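Local coordinates for extracellular solute-binding protein, family 1 (Bifidobacterium longum subsp. infantis, PDB 6FTH) that probably captures human milk oligosaccharides outside the cell as the solute-binding component of an ABC transporter, at residues Met214-Thr220 against Glu250-Ile255. Numbering follows the deposited sequence.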
loop_
_atom_site.group_PDB
_atom_site.type_symbol
_atom_site.label_atom_id
_atom_site.label_comp_id
_atom_site.label_asym_id
_atom_site.label_seq_id
_atom_site.Cartn_x
_atom_site.Cartn_y
_atom_site.Cartn_z
ATOM N N MET A 214 -9.590 -7.136 -8.719
ATOM C CA MET A 214 -10.561 -7.519 -7.688
ATOM C C MET A 214 -10.985 -6.357 -6.822
ATOM O O MET A 214 -11.765 -6.535 -5.885
ATOM C CB MET A 214 -10.043 -8.683 -6.845
ATOM C CG MET A 214 -9.845 -9.947 -7.646
ATOM S SD MET A 214 -11.307 -10.297 -8.620
ATOM C CE MET A 214 -10.763 -11.622 -9.708
ATOM N N LEU A 215 -10.521 -5.157 -7.115
ATOM C CA LEU A 215 -11.149 -3.988 -6.519
ATOM C C LEU A 215 -12.639 -3.912 -6.843
ATOM O O LEU A 215 -13.371 -3.209 -6.138
ATOM C CB LEU A 215 -10.420 -2.733 -6.966
ATOM C CG LEU A 215 -9.055 -2.503 -6.338
ATOM C CD1 LEU A 215 -8.308 -1.457 -7.132
ATOM C CD2 LEU A 215 -9.183 -2.074 -4.866
ATOM N N LEU A 216 -13.118 -4.616 -7.876
ATOM C CA LEU A 216 -14.560 -4.685 -8.131
ATOM C C LEU A 216 -15.324 -5.431 -7.037
ATOM O O LEU A 216 -16.558 -5.366 -7.014
ATOM C CB LEU A 216 -14.872 -5.282 -9.516
ATOM C CG LEU A 216 -14.606 -4.349 -10.698
ATOM C CD1 LEU A 216 -15.193 -4.984 -11.951
ATOM C CD2 LEU A 216 -15.188 -2.968 -10.511
ATOM N N LEU A 217 -14.633 -6.113 -6.117
ATOM C CA LEU A 217 -15.349 -6.664 -4.966
ATOM C C LEU A 217 -16.064 -5.574 -4.187
ATOM O O LEU A 217 -17.122 -5.819 -3.596
ATOM C CB LEU A 217 -14.389 -7.396 -4.027
ATOM C CG LEU A 217 -13.941 -8.780 -4.491
ATOM C CD1 LEU A 217 -12.686 -9.251 -3.766
ATOM C CD2 LEU A 217 -15.087 -9.777 -4.290
ATOM N N ASN A 218 -15.535 -4.348 -4.204
ATOM C CA ASN A 218 -16.201 -3.256 -3.496
ATOM C C ASN A 218 -17.590 -2.974 -4.074
ATOM O O ASN A 218 -18.499 -2.545 -3.337
ATOM C CB ASN A 218 -15.314 -2.008 -3.557
ATOM C CG ASN A 218 -14.052 -2.157 -2.715
ATOM O OD1 ASN A 218 -14.094 -2.198 -1.467
ATOM N ND2 ASN A 218 -12.909 -2.248 -3.387
ATOM N N SER A 219 -17.771 -3.224 -5.374
ATOM C CA SER A 219 -19.074 -3.098 -6.028
ATOM C C SER A 219 -20.110 -3.982 -5.379
ATOM O O SER A 219 -21.307 -3.683 -5.466
ATOM C CB SER A 219 -19.004 -3.546 -7.492
ATOM O OG SER A 219 -18.118 -2.741 -8.226
ATOM N N THR A 220 -19.678 -5.098 -4.803
ATOM C CA THR A 220 -20.584 -6.104 -4.255
ATOM C C THR A 220 -20.871 -5.898 -2.785
ATOM O O THR A 220 -21.682 -6.656 -2.220
ATOM C CB THR A 220 -20.022 -7.523 -4.452
ATOM O OG1 THR A 220 -18.950 -7.789 -3.534
ATOM C CG2 THR A 220 -19.535 -7.743 -5.869
ATOM N N GLU A 250 -19.944 -13.267 -4.179
ATOM C CA GLU A 250 -19.472 -11.977 -4.673
ATOM C C GLU A 250 -18.259 -12.130 -5.585
ATOM O O GLU A 250 -18.191 -11.508 -6.656
ATOM C CB GLU A 250 -19.117 -11.089 -3.495
ATOM C CG GLU A 250 -20.308 -10.600 -2.708
ATOM C CD GLU A 250 -20.747 -11.499 -1.542
ATOM O OE1 GLU A 250 -20.429 -12.704 -1.505
ATOM O OE2 GLU A 250 -21.424 -10.968 -0.635
ATOM N N TYR A 251 -17.268 -12.920 -5.153
ATOM C CA TYR A 251 -16.077 -13.173 -5.967
ATOM C C TYR A 251 -16.460 -13.876 -7.266
ATOM O O TYR A 251 -15.978 -13.529 -8.354
ATOM C CB TYR A 251 -15.088 -14.024 -5.147
ATOM C CG TYR A 251 -13.678 -14.193 -5.690
ATOM C CD1 TYR A 251 -12.821 -13.112 -5.787
ATOM C CD2 TYR A 251 -13.202 -15.436 -6.051
ATOM C CE1 TYR A 251 -11.522 -13.259 -6.269
ATOM C CE2 TYR A 251 -11.906 -15.601 -6.519
ATOM C CZ TYR A 251 -11.075 -14.507 -6.632
ATOM O OH TYR A 251 -9.798 -14.623 -7.095
ATOM N N LYS A 252 -17.326 -14.881 -7.173
ATOM C CA LYS A 252 -17.819 -15.546 -8.376
ATOM C C LYS A 252 -18.445 -14.544 -9.353
ATOM O O LYS A 252 -18.192 -14.607 -10.559
ATOM C CB LYS A 252 -18.841 -16.619 -7.991
ATOM C CG LYS A 252 -19.423 -17.368 -9.210
ATOM C CD LYS A 252 -20.080 -18.732 -8.912
ATOM C CE LYS A 252 -21.041 -18.707 -7.763
ATOM N NZ LYS A 252 -21.690 -20.050 -7.621
ATOM N N GLN A 253 -19.271 -13.629 -8.852
ATOM C CA GLN A 253 -19.941 -12.662 -9.715
ATOM C C GLN A 253 -18.956 -11.695 -10.361
ATOM O O GLN A 253 -19.126 -11.332 -11.530
ATOM C CB GLN A 253 -21.027 -11.931 -8.932
ATOM C CG GLN A 253 -22.210 -12.848 -8.524
ATOM C CD GLN A 253 -22.650 -13.790 -9.652
ATOM O OE1 GLN A 253 -22.840 -13.363 -10.792
ATOM N NE2 GLN A 253 -22.773 -15.086 -9.342
ATOM N N VAL A 254 -17.936 -11.258 -9.616
ATOM C CA VAL A 254 -16.900 -10.409 -10.204
ATOM C C VAL A 254 -16.218 -11.134 -11.354
ATOM O O VAL A 254 -15.983 -10.561 -12.429
ATOM C CB VAL A 254 -15.879 -9.983 -9.143
ATOM C CG1 VAL A 254 -14.671 -9.345 -9.803
ATOM C CG2 VAL A 254 -16.523 -9.036 -8.167
ATOM N N ILE A 255 -15.860 -12.405 -11.134
ATOM C CA ILE A 255 -15.201 -13.183 -12.178
ATOM C C ILE A 255 -16.095 -13.308 -13.412
ATOM O O ILE A 255 -15.632 -13.136 -14.554
ATOM C CB ILE A 255 -14.778 -14.553 -11.620
ATOM C CG1 ILE A 255 -13.610 -14.385 -10.643
ATOM C CG2 ILE A 255 -14.380 -15.467 -12.778
ATOM C CD1 ILE A 255 -13.286 -15.609 -9.819
HETATM O O HOH W 1 -21.584 -8.305 -0.015
#
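Residues 214-216 belong to a 3-10 segment. The backbone nitrogens of L217, N218, S219 and T220 each donate a hydrogen bond to the carbonyl oxygen three residues back, starting with L217 N to M214 O at 2.9 Å. Segment 250-255 is regular alpha helix from helix 249-263. The backbones come close twice: CA of L216 is 6.5 Å from CA of V254, and CA of T220 is 6.0 Å from CA of E250. No direct hydrogen bond joins the segments. Most of the side-chain contacts are apolar. The CA-to-CB bond of V254 points toward 214-220. V254 CG1 lies 3.7 Å from M214 SD and 4.1 Å from L216 CB, while V254 CG2 lies 4.0 Å from T220 CG2. M214 SD also makes an oblique Met-aromatic contact with Y251, 4.9 Å from the ring centroid. L217 CD2 meets the ring edge, 4.3 Å from Y251 CD1. Y251 OH is hydrogen-bonded to T478 OG1 of helix 457-484, which also packs on M214. At the other end, T220 OG1 donates a hydrogen bond to L217 O at 2.7 Å. One water bridges the segments, donating to T220 O at 2.8 Å and to E250 OE2 at 2.7 Å. This buried helix-to-loop contact packs the long connection between strands 197-199 and 235-238 onto helix 249-263, in a chain consistent with the type 2 periplasmic-binding-protein fold of ABC-transporter solute-binding proteins.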